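Local coordinates for protein beta 1-3 glucanase (Clostridium beijerinckii NCIMB 8052, PDB 5H4E) that probably hydrolyses beta-1,3-linkages in glucan polysaccharides as a family 64 glycoside hydrolase, at residues Leu148-Thr152 and Asn163-Val167; Arg154-Phe158 and Phe333-Trp337; Lys174-Thr179 and His340-Lys345. The contacts are given in a common frame with arbitrary orientation. Residue numbers count along the deposited sequence, not the author numbering.

Contact 1 of 3, residues Leu148-Thr152 and Asn163-Val167; sequences LWINT and NIQLV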
ATOM      1  N   LEU A 148      -7.076 -14.443  -6.432  1.00 20.93           N
ATOM      2  CA  LEU A 148      -6.430 -13.181  -6.774  1.00 18.46           C
ATOM      3  C   LEU A 148      -6.782 -12.119  -5.739  1.00 22.57           C
ATOM      4  O   LEU A 148      -7.934 -12.014  -5.328  1.00 17.62           O
ATOM      5  CB  LEU A 148      -6.853 -12.734  -8.175  1.00 18.93           C
ATOM      6  CG  LEU A 148      -6.272 -11.464  -8.804  1.00 21.01           C
ATOM      7  CD1 LEU A 148      -6.329 -11.623 -10.312  1.00 23.60           C
ATOM      8  CD2 LEU A 148      -7.063 -10.254  -8.381  1.00 22.44           C
ATOM      9  N   TRP A 149      -5.779 -11.343  -5.328  1.00 17.72           N
ATOM     10  CA  TRP A 149      -5.974 -10.173  -4.473  1.00 21.25           C
ATOM     11  C   TRP A 149      -5.521  -8.972  -5.267  1.00 19.32           C
ATOM     12  O   TRP A 149      -4.475  -9.029  -5.891  1.00 19.03           O
ATOM     13  CB  TRP A 149      -5.144 -10.248  -3.185  1.00 22.95           C
ATOM     14  CG  TRP A 149      -5.614 -11.220  -2.156  1.00 28.41           C
ATOM     15  CD1 TRP A 149      -6.228 -10.927  -0.961  1.00 27.69           C
ATOM     16  CD2 TRP A 149      -5.490 -12.644  -2.205  1.00 27.13           C
ATOM     17  NE1 TRP A 149      -6.498 -12.084  -0.275  1.00 28.30           N
ATOM     18  CE2 TRP A 149      -6.059 -13.153  -1.015  1.00 28.68           C
ATOM     19  CE3 TRP A 149      -4.962 -13.541  -3.139  1.00 25.92           C
ATOM     20  CZ2 TRP A 149      -6.109 -14.519  -0.736  1.00 33.24           C
ATOM     21  CZ3 TRP A 149      -5.021 -14.903  -2.861  1.00 29.68           C
ATOM     22  CH2 TRP A 149      -5.587 -15.376  -1.666  1.00 28.71           C
ATOM     23  N   ILE A 150      -6.286  -7.892  -5.259  1.00 18.73           N
ATOM     24  CA  ILE A 150      -5.835  -6.691  -5.942  1.00 15.18           C
ATOM     25  C   ILE A 150      -6.327  -5.491  -5.146  1.00 16.72           C
ATOM     26  O   ILE A 150      -7.408  -5.541  -4.551  1.00 17.49           O
ATOM     27  CB  ILE A 150      -6.318  -6.662  -7.422  1.00 18.90           C
ATOM     28  CG1 ILE A 150      -5.818  -5.402  -8.133  1.00 16.46           C
ATOM     29  CG2 ILE A 150      -7.853  -6.799  -7.517  1.00 16.45           C
ATOM     30  CD1 ILE A 150      -5.923  -5.476  -9.646  1.00 15.22           C
ATOM     31  N   ASN A 151      -5.515  -4.438  -5.059  1.00 13.55           N
ATOM     32  CA  ASN A 151      -5.930  -3.274  -4.272  1.00 18.73           C
ATOM     33  C   ASN A 151      -5.281  -1.971  -4.730  1.00 16.52           C
ATOM     34  O   ASN A 151      -4.157  -1.972  -5.252  1.00 16.20           O
ATOM     35  CB  ASN A 151      -5.627  -3.487  -2.770  1.00 16.13           C
ATOM     36  CG  ASN A 151      -4.147  -3.735  -2.494  1.00 19.91           C
ATOM     37  OD1 ASN A 151      -3.679  -4.868  -2.565  1.00 22.07           O
ATOM     38  ND2 ASN A 151      -3.403  -2.670  -2.178  1.00 14.42           N
ATOM     39  N   THR A 152      -6.015  -0.874  -4.548  1.00 13.12           N
ATOM     40  CA  THR A 152      -5.411   0.456  -4.537  1.00 15.14           C
ATOM     41  C   THR A 152      -4.664   0.622  -3.223  1.00 15.68           C
ATOM     42  O   THR A 152      -4.913  -0.115  -2.258  1.00 15.21           O
ATOM     43  CB  THR A 152      -6.452   1.575  -4.649  1.00 15.89           C
ATOM     44  OG1 THR A 152      -7.264   1.609  -3.463  1.00 14.17           O
ATOM     45  CG2 THR A 152      -7.343   1.390  -5.865  1.00 15.58           C
ATOM     46  N   ASN A 163      -9.683   3.755  -8.602  1.00 13.81           N
ATOM     47  CA  ASN A 163     -10.448   2.708  -7.951  1.00 15.40           C
ATOM     48  C   ASN A 163     -10.398   1.509  -8.860  1.00 17.94           C
ATOM     49  O   ASN A 163     -10.068   1.641 -10.048  1.00 16.03           O
ATOM     50  CB  ASN A 163     -11.899   3.163  -7.662  1.00 17.83           C
ATOM     51  CG  ASN A 163     -12.708   3.465  -8.925  1.00 19.54           C
ATOM     52  OD1 ASN A 163     -13.195   2.560  -9.610  1.00 17.14           O
ATOM     53  ND2 ASN A 163     -12.888   4.744  -9.211  1.00 23.20           N
ATOM     54  N   ILE A 164     -10.698   0.338  -8.313  1.00 14.77           N
ATOM     55  CA  ILE A 164     -10.589  -0.880  -9.081  1.00 15.12           C
ATOM     56  C   ILE A 164     -11.891  -1.653  -8.955  1.00 14.16           C
ATOM     57  O   ILE A 164     -12.452  -1.768  -7.861  1.00 15.02           O
ATOM     58  CB  ILE A 164      -9.384  -1.742  -8.597  1.00 13.97           C
ATOM     59  CG1 ILE A 164      -8.076  -0.941  -8.723  1.00 11.88           C
ATOM     60  CG2 ILE A 164      -9.324  -3.099  -9.350  1.00 14.27           C
ATOM     61  CD1 ILE A 164      -6.883  -1.601  -8.040  1.00 16.75           C
ATOM     62  N   GLN A 165     -12.370  -2.159 -10.083  1.00 16.33           N
ATOM     63  CA  GLN A 165     -13.494  -3.092 -10.089  1.00 16.94           C
ATOM     64  C   GLN A 165     -12.994  -4.492 -10.387  1.00 18.24           C
ATOM     65  O   GLN A 165     -12.442  -4.730 -11.454  1.00 19.91           O
ATOM     66  CB  GLN A 165     -14.540  -2.685 -11.127  1.00 18.09           C
ATOM     67  CG  GLN A 165     -15.672  -3.722 -11.292  1.00 19.42           C
ATOM     68  CD  GLN A 165     -16.580  -3.407 -12.475  1.00 22.48           C
ATOM     69  OE1 GLN A 165     -16.248  -2.575 -13.320  1.00 19.94           O
ATOM     70  NE2 GLN A 165     -17.740  -4.062 -12.529  1.00 23.41           N
ATOM     71  N   LEU A 166     -13.192  -5.424  -9.461  1.00 17.66           N
ATOM     72  CA  LEU A 166     -12.778  -6.797  -9.695  1.00 15.80           C
ATOM     73  C   LEU A 166     -14.005  -7.643  -9.976  1.00 18.83           C
ATOM     74  O   LEU A 166     -14.986  -7.609  -9.215  1.00 18.81           O
ATOM     75  CB  LEU A 166     -12.004  -7.372  -8.491  1.00 15.54           C
ATOM     76  CG  LEU A 166     -11.655  -8.865  -8.609  1.00 15.03           C
ATOM     77  CD1 LEU A 166     -10.744  -9.127  -9.820  1.00 15.55           C
ATOM     78  CD2 LEU A 166     -11.016  -9.411  -7.324  1.00 18.24           C
ATOM     79  N   VAL A 167     -13.940  -8.397 -11.068  1.00 16.74           N
ATOM     80  CA  VAL A 167     -15.064  -9.205 -11.514  1.00 16.78           C
ATOM     81  C   VAL A 167     -14.651 -10.668 -11.570  1.00 18.77           C
ATOM     82  O   VAL A 167     -13.695 -11.030 -12.273  1.00 17.48           O
ATOM     83  CB  VAL A 167     -15.571  -8.756 -12.911  1.00 17.79           C
ATOM     84  CG1 VAL A 167     -16.724  -9.660 -13.385  1.00 16.58           C
ATOM     85  CG2 VAL A 167     -15.988  -7.284 -12.880  1.00 17.64           C
TER
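Two strands from different sheets lie face to face here, and their side chains interdigitate, as in a beta-sandwich core. The axes of strand segments 148-151 and 163-167 run at 160°, close to antiparallel, and approach to 8.0 Å, too far for backbone pairing but right for the meshing of aliphatic side chains. Leu148, Ile150 and Thr152 point toward the partner strand, as do Ile164 and Leu166, while Trp149 and Gln165 point away. The most prominent bump is Ile164. Ile164 CD1 enters the hollow between Ile150 and Thr152, lying 3.9 Å from Ile150 CG1 and 3.7 Å from Thr152 CG2, and reaches the backbone at Asn151 C, also 3.7 Å away. Ile150 in turn fits between Ile164 and Leu166, with Ile150 CG2 4.1 Å from Leu166 CD2. Leu166 then fills the gap between Ile150 and Leu148, with Leu148 CD2 4.1 Å from Leu166 CD1. At one end, Thr152 CG2 rests against Asn163 CA at 4.0 Å. Leu361 touches Ile150, Ile164 and Leu166, extending the apolar layer. No hydrogen bond or salt bridge crosses the interface, so its cohesion comes from van der Waals packing and the burial of apolar surface between the two sheets.

Contact 2 of 3, residues Arg154-Phe158 and Phe333-Trp337; sequences RVDQF and FAKFW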
ATOM      1  N   ARG A 154      -3.126   3.722  -0.403  1.00 14.01           N
ATOM      2  CA  ARG A 154      -2.709   5.052   0.032  1.00 14.96           C
ATOM      3  C   ARG A 154      -1.682   4.932   1.142  1.00 16.04           C
ATOM      4  O   ARG A 154      -1.542   5.825   1.965  1.00 17.49           O
ATOM      5  CB  ARG A 154      -3.904   5.889   0.510  1.00 18.28           C
ATOM      6  CG  ARG A 154      -4.515   6.755  -0.582  1.00 14.46           C
ATOM      7  CD  ARG A 154      -5.085   5.893  -1.701  1.00 14.33           C
ATOM      8  NE  ARG A 154      -5.445   6.673  -2.886  1.00 17.31           N
ATOM      9  CZ  ARG A 154      -4.596   7.018  -3.847  1.00 15.99           C
ATOM     10  NH1 ARG A 154      -3.313   6.657  -3.776  1.00 13.14           N
ATOM     11  NH2 ARG A 154      -5.028   7.720  -4.887  1.00 14.97           N
ATOM     12  N   VAL A 155      -0.945   3.831   1.162  1.00 14.29           N
ATOM     13  CA  VAL A 155       0.012   3.602   2.237  1.00 15.07           C
ATOM     14  C   VAL A 155       1.181   4.586   2.150  1.00 18.90           C
ATOM     15  O   VAL A 155       1.687   5.036   3.170  1.00 15.16           O
ATOM     16  CB  VAL A 155       0.509   2.144   2.211  1.00 17.19           C
ATOM     17  CG1 VAL A 155       1.696   1.951   3.146  1.00 19.93           C
ATOM     18  CG2 VAL A 155      -0.642   1.222   2.609  1.00 19.00           C
ATOM     19  N   ASP A 156       1.572   4.950   0.933  1.00 17.34           N
ATOM     20  CA  ASP A 156       2.679   5.889   0.733  1.00 19.08           C
ATOM     21  C   ASP A 156       2.220   7.300   0.368  1.00 14.60           C
ATOM     22  O   ASP A 156       2.869   8.286   0.729  1.00 16.08           O
ATOM     23  CB  ASP A 156       3.623   5.379  -0.368  1.00 19.93           C
ATOM     24  CG  ASP A 156       4.556   4.282   0.116  1.00 24.94           C
ATOM     25  OD1 ASP A 156       4.565   3.988   1.316  1.00 31.14           O
ATOM     26  OD2 ASP A 156       5.302   3.722  -0.711  1.00 31.29           O
ATOM     27  N   GLN A 157       1.104   7.404  -0.350  1.00 16.52           N
ATOM     28  CA  GLN A 157       0.708   8.681  -0.937  1.00 14.38           C
ATOM     29  C   GLN A 157      -0.745   8.725  -1.411  1.00 17.42           C
ATOM     30  O   GLN A 157      -1.396   7.682  -1.577  1.00 15.25           O
ATOM     31  CB  GLN A 157       1.617   9.002  -2.134  1.00 15.66           C
ATOM     32  CG  GLN A 157       1.475   7.949  -3.209  1.00 18.57           C
ATOM     33  CD  GLN A 157       1.973   8.393  -4.577  1.00 18.98           C
ATOM     34  OE1 GLN A 157       3.020   9.026  -4.698  1.00 20.25           O
ATOM     35  NE2 GLN A 157       1.221   8.048  -5.615  1.00 17.79           N
ATOM     36  N   PHE A 158      -1.235   9.945  -1.625  1.00 14.72           N
ATOM     37  CA  PHE A 158      -2.337  10.199  -2.541  1.00 13.24           C
ATOM     38  C   PHE A 158      -1.881  11.153  -3.634  1.00 16.11           C
ATOM     39  O   PHE A 158      -1.517  12.305  -3.342  1.00 17.94           O
ATOM     40  CB  PHE A 158      -3.543  10.804  -1.840  1.00 16.17           C
ATOM     41  CG  PHE A 158      -4.624  11.237  -2.794  1.00 15.83           C
ATOM     42  CD1 PHE A 158      -5.593  10.341  -3.211  1.00 16.25           C
ATOM     43  CD2 PHE A 158      -4.653  12.526  -3.298  1.00 16.57           C
ATOM     44  CE1 PHE A 158      -6.575  10.727  -4.118  1.00 14.81           C
ATOM     45  CE2 PHE A 158      -5.626  12.924  -4.197  1.00 16.89           C
ATOM     46  CZ  PHE A 158      -6.585  12.024  -4.617  1.00 16.89           C
ATOM     47  N   PHE A 333      -4.421  10.932   8.485  1.00 13.38           N
ATOM     48  CA  PHE A 333      -4.202  10.687   7.055  1.00 16.24           C
ATOM     49  C   PHE A 333      -5.038   9.465   6.601  1.00 16.15           C
ATOM     50  O   PHE A 333      -5.849   9.561   5.676  1.00 14.35           O
ATOM     51  CB  PHE A 333      -2.701  10.496   6.787  1.00 17.31           C
ATOM     52  CG  PHE A 333      -2.358  10.046   5.379  1.00 16.16           C
ATOM     53  CD1 PHE A 333      -2.277   8.691   5.066  1.00 15.31           C
ATOM     54  CD2 PHE A 333      -2.090  10.979   4.379  1.00 15.55           C
ATOM     55  CE1 PHE A 333      -1.957   8.264   3.775  1.00 17.26           C
ATOM     56  CE2 PHE A 333      -1.760  10.564   3.078  1.00 14.75           C
ATOM     57  CZ  PHE A 333      -1.694   9.204   2.777  1.00 18.15           C
ATOM     58  N   ALA A 334      -4.864   8.334   7.277  1.00 13.25           N
ATOM     59  CA  ALA A 334      -5.585   7.113   6.913  1.00 15.67           C
ATOM     60  C   ALA A 334      -7.093   7.331   6.980  1.00 17.29           C
ATOM     61  O   ALA A 334      -7.830   6.945   6.072  1.00 16.06           O
ATOM     62  CB  ALA A 334      -5.184   5.957   7.826  1.00 13.89           C
ATOM     63  N   LYS A 335      -7.539   7.944   8.069  1.00 14.56           N
ATOM     64  CA  LYS A 335      -8.967   8.204   8.267  1.00 16.42           C
ATOM     65  C   LYS A 335      -9.552   9.025   7.114  1.00 15.77           C
ATOM     66  O   LYS A 335     -10.665   8.739   6.654  1.00 16.17           O
ATOM     67  CB  LYS A 335      -9.190   8.898   9.609  1.00 16.78           C
ATOM     68  CG  LYS A 335     -10.614   9.448   9.863  1.00 18.08           C
ATOM     69  CD  LYS A 335     -11.738   8.401   9.788  1.00 19.53           C
ATOM     70  CE  LYS A 335     -13.053   8.970  10.387  1.00 22.83           C
ATOM     71  NZ  LYS A 335     -14.219   8.034  10.219  1.00 25.14           N
ATOM     72  N   PHE A 336      -8.810  10.019   6.619  1.00 15.83           N
ATOM     73  CA  PHE A 336      -9.318  10.791   5.485  1.00 16.14           C
ATOM     74  C   PHE A 336      -9.666   9.895   4.277  1.00 16.44           C
ATOM     75  O   PHE A 336     -10.721  10.065   3.647  1.00 16.80           O
ATOM     76  CB  PHE A 336      -8.327  11.879   5.036  1.00 13.82           C
ATOM     77  CG  PHE A 336      -8.926  12.827   4.025  1.00 17.41           C
ATOM     78  CD1 PHE A 336      -8.707  12.656   2.672  1.00 20.67           C
ATOM     79  CD2 PHE A 336      -9.768  13.852   4.440  1.00 18.27           C
ATOM     80  CE1 PHE A 336      -9.292  13.513   1.737  1.00 20.00           C
ATOM     81  CE2 PHE A 336     -10.350  14.708   3.523  1.00 21.71           C
ATOM     82  CZ  PHE A 336     -10.114  14.536   2.170  1.00 19.41           C
ATOM     83  N   TRP A 337      -8.802   8.942   3.944  1.00 16.20           N
ATOM     84  CA  TRP A 337      -9.062   8.143   2.736  1.00 17.27           C
ATOM     85  C   TRP A 337     -10.257   7.215   2.984  1.00 15.85           C
ATOM     86  O   TRP A 337     -11.083   7.019   2.096  1.00 15.98           O
ATOM     87  CB  TRP A 337      -7.771   7.405   2.284  1.00 15.86           C
ATOM     88  CG  TRP A 337      -6.705   8.455   2.125  1.00 17.35           C
ATOM     89  CD1 TRP A 337      -5.558   8.596   2.857  1.00 16.73           C
ATOM     90  CD2 TRP A 337      -6.775   9.599   1.262  1.00 16.99           C
ATOM     91  NE1 TRP A 337      -4.896   9.746   2.475  1.00 17.47           N
ATOM     92  CE2 TRP A 337      -5.629  10.376   1.501  1.00 17.10           C
ATOM     93  CE3 TRP A 337      -7.689  10.026   0.288  1.00 14.26           C
ATOM     94  CZ2 TRP A 337      -5.381  11.557   0.813  1.00 17.04           C
ATOM     95  CZ3 TRP A 337      -7.453  11.201  -0.375  1.00 15.72           C
ATOM     96  CH2 TRP A 337      -6.301  11.953  -0.115  1.00 16.03           C
TER
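This is a buried aromatic contact in which a loop and the short strand 157-158 that follows it pack against helix 332-339, close to the middle of the molecule: its centre lies about 9 Å from the centre of the chain. All five touching residues are buried, and 254 Å² of surface is covered between the segments. Trp337 is the hub. Its six-membered ring forms an offset stack with the Phe158 ring, the centroids being 4.5 Å apart and the planes inclined by only 14°; the closest atoms are Phe158 CG and Trp337 CH2 at 3.2 Å. Arg154 lies over the face of the five-membered ring, on the side of the indole where Phe158 stacks. Arg154 CG is 4.0 Å from the centroid of the five-membered ring of Trp337 and 12° off the ring normal, the geometry of a CH-pi contact. The aliphatic part of the arginine thus packs on the indole while its charged end turns to other partners: NH2 makes salt bridges with Asp178 and Glu137. One turn earlier on the helix, Phe333 presents its ring edge to the backbone of 154-158, with Phe333 CE1 3.1 Å from Arg154 O and CZ 4.3 Å from Gln157 C. No hydrogen bond crosses the segments; the contact rests on the aromatic stack, the CH-pi contact and apolar burial. Around it, strand 157-158 pairs with strand 206-207, whose Ile206 touches both Phe333 and Trp337, and helix 182-192 contributes Leu185 against Phe158 and Tyr189 against Phe333.

Contact 3 of 3, residues Lys174-Thr179 and His340-Lys345; sequences KTYGDT and HSYENK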
ATOM      1  N   LYS A 174     -17.125  -6.314  -7.304  1.00 17.50           N
ATOM      2  CA  LYS A 174     -16.932  -5.266  -6.306  1.00 17.93           C
ATOM      3  C   LYS A 174     -15.983  -4.180  -6.800  1.00 16.55           C
ATOM      4  O   LYS A 174     -15.094  -4.444  -7.600  1.00 16.39           O
ATOM      5  CB  LYS A 174     -16.393  -5.855  -4.998  1.00 19.26           C
ATOM      6  CG  LYS A 174     -17.338  -6.834  -4.310  1.00 21.62           C
ATOM      7  CD  LYS A 174     -18.652  -6.168  -3.926  1.00 28.23           C
ATOM      8  CE  LYS A 174     -18.461  -5.107  -2.854  1.00 32.09           C
ATOM      9  NZ  LYS A 174     -19.770  -4.512  -2.420  1.00 32.96           N
ATOM     10  N   THR A 175     -16.179  -2.967  -6.296  1.00 15.18           N
ATOM     11  CA  THR A 175     -15.360  -1.812  -6.664  1.00 16.87           C
ATOM     12  C   THR A 175     -14.892  -1.078  -5.411  1.00 17.21           C
ATOM     13  O   THR A 175     -15.711  -0.567  -4.643  1.00 17.82           O
ATOM     14  CB  THR A 175     -16.136  -0.830  -7.576  1.00 19.43           C
ATOM     15  OG1 THR A 175     -16.534  -1.513  -8.770  1.00 18.44           O
ATOM     16  CG2 THR A 175     -15.269   0.380  -7.961  1.00 17.95           C
ATOM     17  N   TYR A 176     -13.577  -1.040  -5.202  1.00 18.32           N
ATOM     18  CA  TYR A 176     -12.996  -0.327  -4.067  1.00 16.73           C
ATOM     19  C   TYR A 176     -11.977   0.699  -4.548  1.00 17.90           C
ATOM     20  O   TYR A 176     -11.176   0.415  -5.444  1.00 17.51           O
ATOM     21  CB  TYR A 176     -12.310  -1.282  -3.091  1.00 17.34           C
ATOM     22  CG  TYR A 176     -13.211  -2.285  -2.413  1.00 19.85           C
ATOM     23  CD1 TYR A 176     -14.567  -2.029  -2.231  1.00 20.31           C
ATOM     24  CD2 TYR A 176     -12.697  -3.479  -1.925  1.00 18.80           C
ATOM     25  CE1 TYR A 176     -15.391  -2.948  -1.595  1.00 22.73           C
ATOM     26  CE2 TYR A 176     -13.514  -4.408  -1.284  1.00 20.48           C
ATOM     27  CZ  TYR A 176     -14.863  -4.132  -1.128  1.00 25.73           C
ATOM     28  OH  TYR A 176     -15.692  -5.038  -0.499  1.00 26.98           O
ATOM     29  N   GLY A 177     -12.010   1.884  -3.945  1.00 17.80           N
ATOM     30  CA  GLY A 177     -11.022   2.912  -4.218  1.00 15.47           C
ATOM     31  C   GLY A 177     -11.530   4.292  -3.855  1.00 18.87           C
ATOM     32  O   GLY A 177     -12.505   4.421  -3.099  1.00 17.08           O
ATOM     33  N   ASP A 178     -10.854   5.323  -4.363  1.00 15.89           N
ATOM     34  CA  ASP A 178     -11.184   6.712  -4.032  1.00 17.94           C
ATOM     35  C   ASP A 178     -12.510   7.149  -4.615  1.00 17.95           C
ATOM     36  O   ASP A 178     -12.902   6.690  -5.688  1.00 21.82           O
ATOM     37  CB  ASP A 178     -10.111   7.669  -4.558  1.00 15.49           C
ATOM     38  CG  ASP A 178      -8.717   7.262  -4.153  1.00 18.13           C
ATOM     39  OD1 ASP A 178      -8.544   6.831  -2.996  1.00 15.88           O
ATOM     40  OD2 ASP A 178      -7.810   7.343  -4.999  1.00 17.24           O
ATOM     41  N   THR A 179     -13.162   8.087  -3.941  1.00 15.70           N
ATOM     42  CA  THR A 179     -14.295   8.795  -4.533  1.00 19.42           C
ATOM     43  C   THR A 179     -13.974  10.275  -4.592  1.00 22.42           C
ATOM     44  O   THR A 179     -13.394  10.819  -3.654  1.00 21.39           O
ATOM     45  CB  THR A 179     -15.592   8.612  -3.732  1.00 22.17           C
ATOM     46  OG1 THR A 179     -15.428   9.202  -2.432  1.00 23.45           O
ATOM     47  CG2 THR A 179     -15.908   7.147  -3.584  1.00 21.62           C
ATOM     48  N   HIS A 340     -13.279   8.995   2.286  1.00 15.77           N
ATOM     49  CA  HIS A 340     -13.463   9.312   0.867  1.00 18.08           C
ATOM     50  C   HIS A 340     -13.165   8.116  -0.031  1.00 18.65           C
ATOM     51  O   HIS A 340     -12.292   8.160  -0.887  1.00 19.47           O
ATOM     52  CB  HIS A 340     -12.594  10.517   0.488  1.00 20.74           C
ATOM     53  CG  HIS A 340     -12.973  11.754   1.234  1.00 19.25           C
ATOM     54  ND1 HIS A 340     -12.549  12.003   2.522  1.00 21.97           N
ATOM     55  CD2 HIS A 340     -13.815  12.765   0.913  1.00 21.53           C
ATOM     56  CE1 HIS A 340     -13.083  13.135   2.948  1.00 22.19           C
ATOM     57  NE2 HIS A 340     -13.854  13.617   1.989  1.00 23.04           N
ATOM     58  N   SER A 341     -13.915   7.043   0.171  1.00 19.27           N
ATOM     59  CA  SER A 341     -13.740   5.828  -0.610  1.00 15.73           C
ATOM     60  C   SER A 341     -15.043   5.044  -0.612  1.00 20.27           C
ATOM     61  O   SER A 341     -15.892   5.257   0.246  1.00 19.92           O
ATOM     62  CB  SER A 341     -12.607   4.973  -0.041  1.00 17.66           C
ATOM     63  OG  SER A 341     -12.901   4.588   1.294  1.00 23.49           O
ATOM     64  N   TYR A 342     -15.193   4.132  -1.564  1.00 17.26           N
ATOM     65  CA  TYR A 342     -16.379   3.284  -1.603  1.00 20.47           C
ATOM     66  C   TYR A 342     -16.443   2.394  -0.363  1.00 19.82           C
ATOM     67  O   TYR A 342     -15.476   1.687  -0.051  1.00 17.58           O
ATOM     68  CB  TYR A 342     -16.387   2.426  -2.870  1.00 16.25           C
ATOM     69  CG  TYR A 342     -16.510   3.236  -4.141  1.00 21.48           C
ATOM     70  CD1 TYR A 342     -17.711   3.845  -4.491  1.00 26.02           C
ATOM     71  CD2 TYR A 342     -15.423   3.381  -5.002  1.00 21.31           C
ATOM     72  CE1 TYR A 342     -17.823   4.593  -5.658  1.00 27.23           C
ATOM     73  CE2 TYR A 342     -15.529   4.120  -6.177  1.00 24.00           C
ATOM     74  CZ  TYR A 342     -16.727   4.724  -6.498  1.00 29.24           C
ATOM     75  OH  TYR A 342     -16.816   5.462  -7.663  1.00 35.65           O
ATOM     76  N   GLU A 343     -17.580   2.450   0.336  1.00 20.48           N
ATOM     77  CA  GLU A 343     -17.814   1.644   1.538  1.00 19.75           C
ATOM     78  C   GLU A 343     -16.750   1.853   2.605  1.00 20.93           C
ATOM     79  O   GLU A 343     -16.513   0.967   3.437  1.00 20.19           O
ATOM     80  CB  GLU A 343     -17.884   0.160   1.183  1.00 22.18           C
ATOM     81  CG  GLU A 343     -18.970  -0.167   0.190  1.00 24.59           C
ATOM     82  CD  GLU A 343     -19.047  -1.650  -0.105  1.00 26.27           C
ATOM     83  OE1 GLU A 343     -18.938  -2.451   0.837  1.00 31.83           O
ATOM     84  OE2 GLU A 343     -19.224  -2.012  -1.284  1.00 31.26           O
ATOM     85  N   ASN A 344     -16.131   3.029   2.582  1.00 19.42           N
ATOM     86  CA  ASN A 344     -15.052   3.370   3.507  1.00 20.92           C
ATOM     87  C   ASN A 344     -13.895   2.368   3.537  1.00 21.55           C
ATOM     88  O   ASN A 344     -13.212   2.243   4.558  1.00 22.29           O
ATOM     89  CB  ASN A 344     -15.611   3.552   4.918  1.00 21.99           C
ATOM     90  CG  ASN A 344     -16.239   4.920   5.113  1.00 23.22           C
ATOM     91  OD1 ASN A 344     -16.877   5.462   4.205  1.00 23.58           O
ATOM     92  ND2 ASN A 344     -16.034   5.501   6.290  1.00 27.04           N
ATOM     93  N   LYS A 345     -13.668   1.691   2.411  1.00 20.53           N
ATOM     94  CA  LYS A 345     -12.588   0.715   2.279  1.00 19.48           C
ATOM     95  C   LYS A 345     -11.341   1.378   1.711  1.00 17.43           C
ATOM     96  O   LYS A 345     -11.364   1.903   0.601  1.00 20.45           O
ATOM     97  CB  LYS A 345     -12.994  -0.441   1.372  1.00 22.05           C
ATOM     98  CG  LYS A 345     -14.252  -1.169   1.775  1.00 24.94           C
ATOM     99  CD  LYS A 345     -13.975  -2.204   2.825  1.00 26.87           C
ATOM    100  CE  LYS A 345     -15.183  -3.129   2.959  1.00 31.10           C
ATOM    101  NZ  LYS A 345     -15.081  -3.975   4.164  1.00 30.18           N
TER
HETATM  102  O   HOH W   1     -18.030  -4.696   0.234  1.00 33.51           O
HETATM  103  O   HOH W   2     -18.232  -0.648  -3.374  1.00 27.68           O
HETATM  104  O   HOH W   3     -13.202   1.582  -1.502  1.00 18.55           O
HETATM  105  O   HOH W   4      -9.543   6.707  -0.644  1.00 26.00           O
HETATM  106  O   HOH W   5     -14.818   7.528  -7.804  1.00 31.77           O
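The salt bridge from Lys174 NZ to Glu343 OE2 (2.8 Å) is the strongest direct link. One water takes a weak hydrogen bond from Lys174 NZ (3.2 Å), donates to Glu343 OE1 (2.5 Å) and lies 2.5 Å from Tyr176 OH; a second donates to Thr175 O (2.8 Å) and Glu343 OE2 (2.7 Å). Two backbone hydrogen bonds follow, Tyr342 N to Gly177 O at 3.1 Å (153°) and Thr179 N to His340 O at 3.2 Å (163°). They flank Asp178 and Ser341, a non-hydrogen-bonded antiparallel pair with CA atoms 4.4 Å apart. At phi 158°, a CB on Gly177 would jam against the preceding carbonyl. Outward, CH-pi contacts use ring faces: Thr179 CG2 sits 3.7 Å from the Tyr342 ring centroid, 5° off the normal, and Lys345 CG 4.1 Å from that of Tyr176, 15° off. Within 340-345 two overlapping beta turns reverse the chain (Asn344 N to Ser341 O, 3.2 Å; Lys345 N to Tyr342 O, 3.1 Å, both backbone hydrogen bonds), with Glu343 and Asn344 at left-handed helical angles. The arrangement is an isolated antiparallel beta bridge, joining the end of outermost sheet strand 173-177 to a turn after helix 332-339.

How the contacts relate
From the N terminus, segment 148-152 opens contact 1, which closes a short loop at 163-167 by packing two sheets together. Segment 154-158 lies within that loop but packs on helix 332-339 much later in the chain, so contacts 1 and 2 cross. Contact 3 opens at 174-179, after contact 1 has closed, and ends at 340-345, just beyond the helix; it therefore crosses contact 2. Strands 162-168 and 173-177 are sheet neighbours, joining contacts 1 and 3 through probable hydrogen bonds such as Ile164 N to Tyr176 O (2.9 Å). Contacts 2 and 3 meet at the salt bridge between Arg154 NH2 and Asp178 OD2 (2.8 Å).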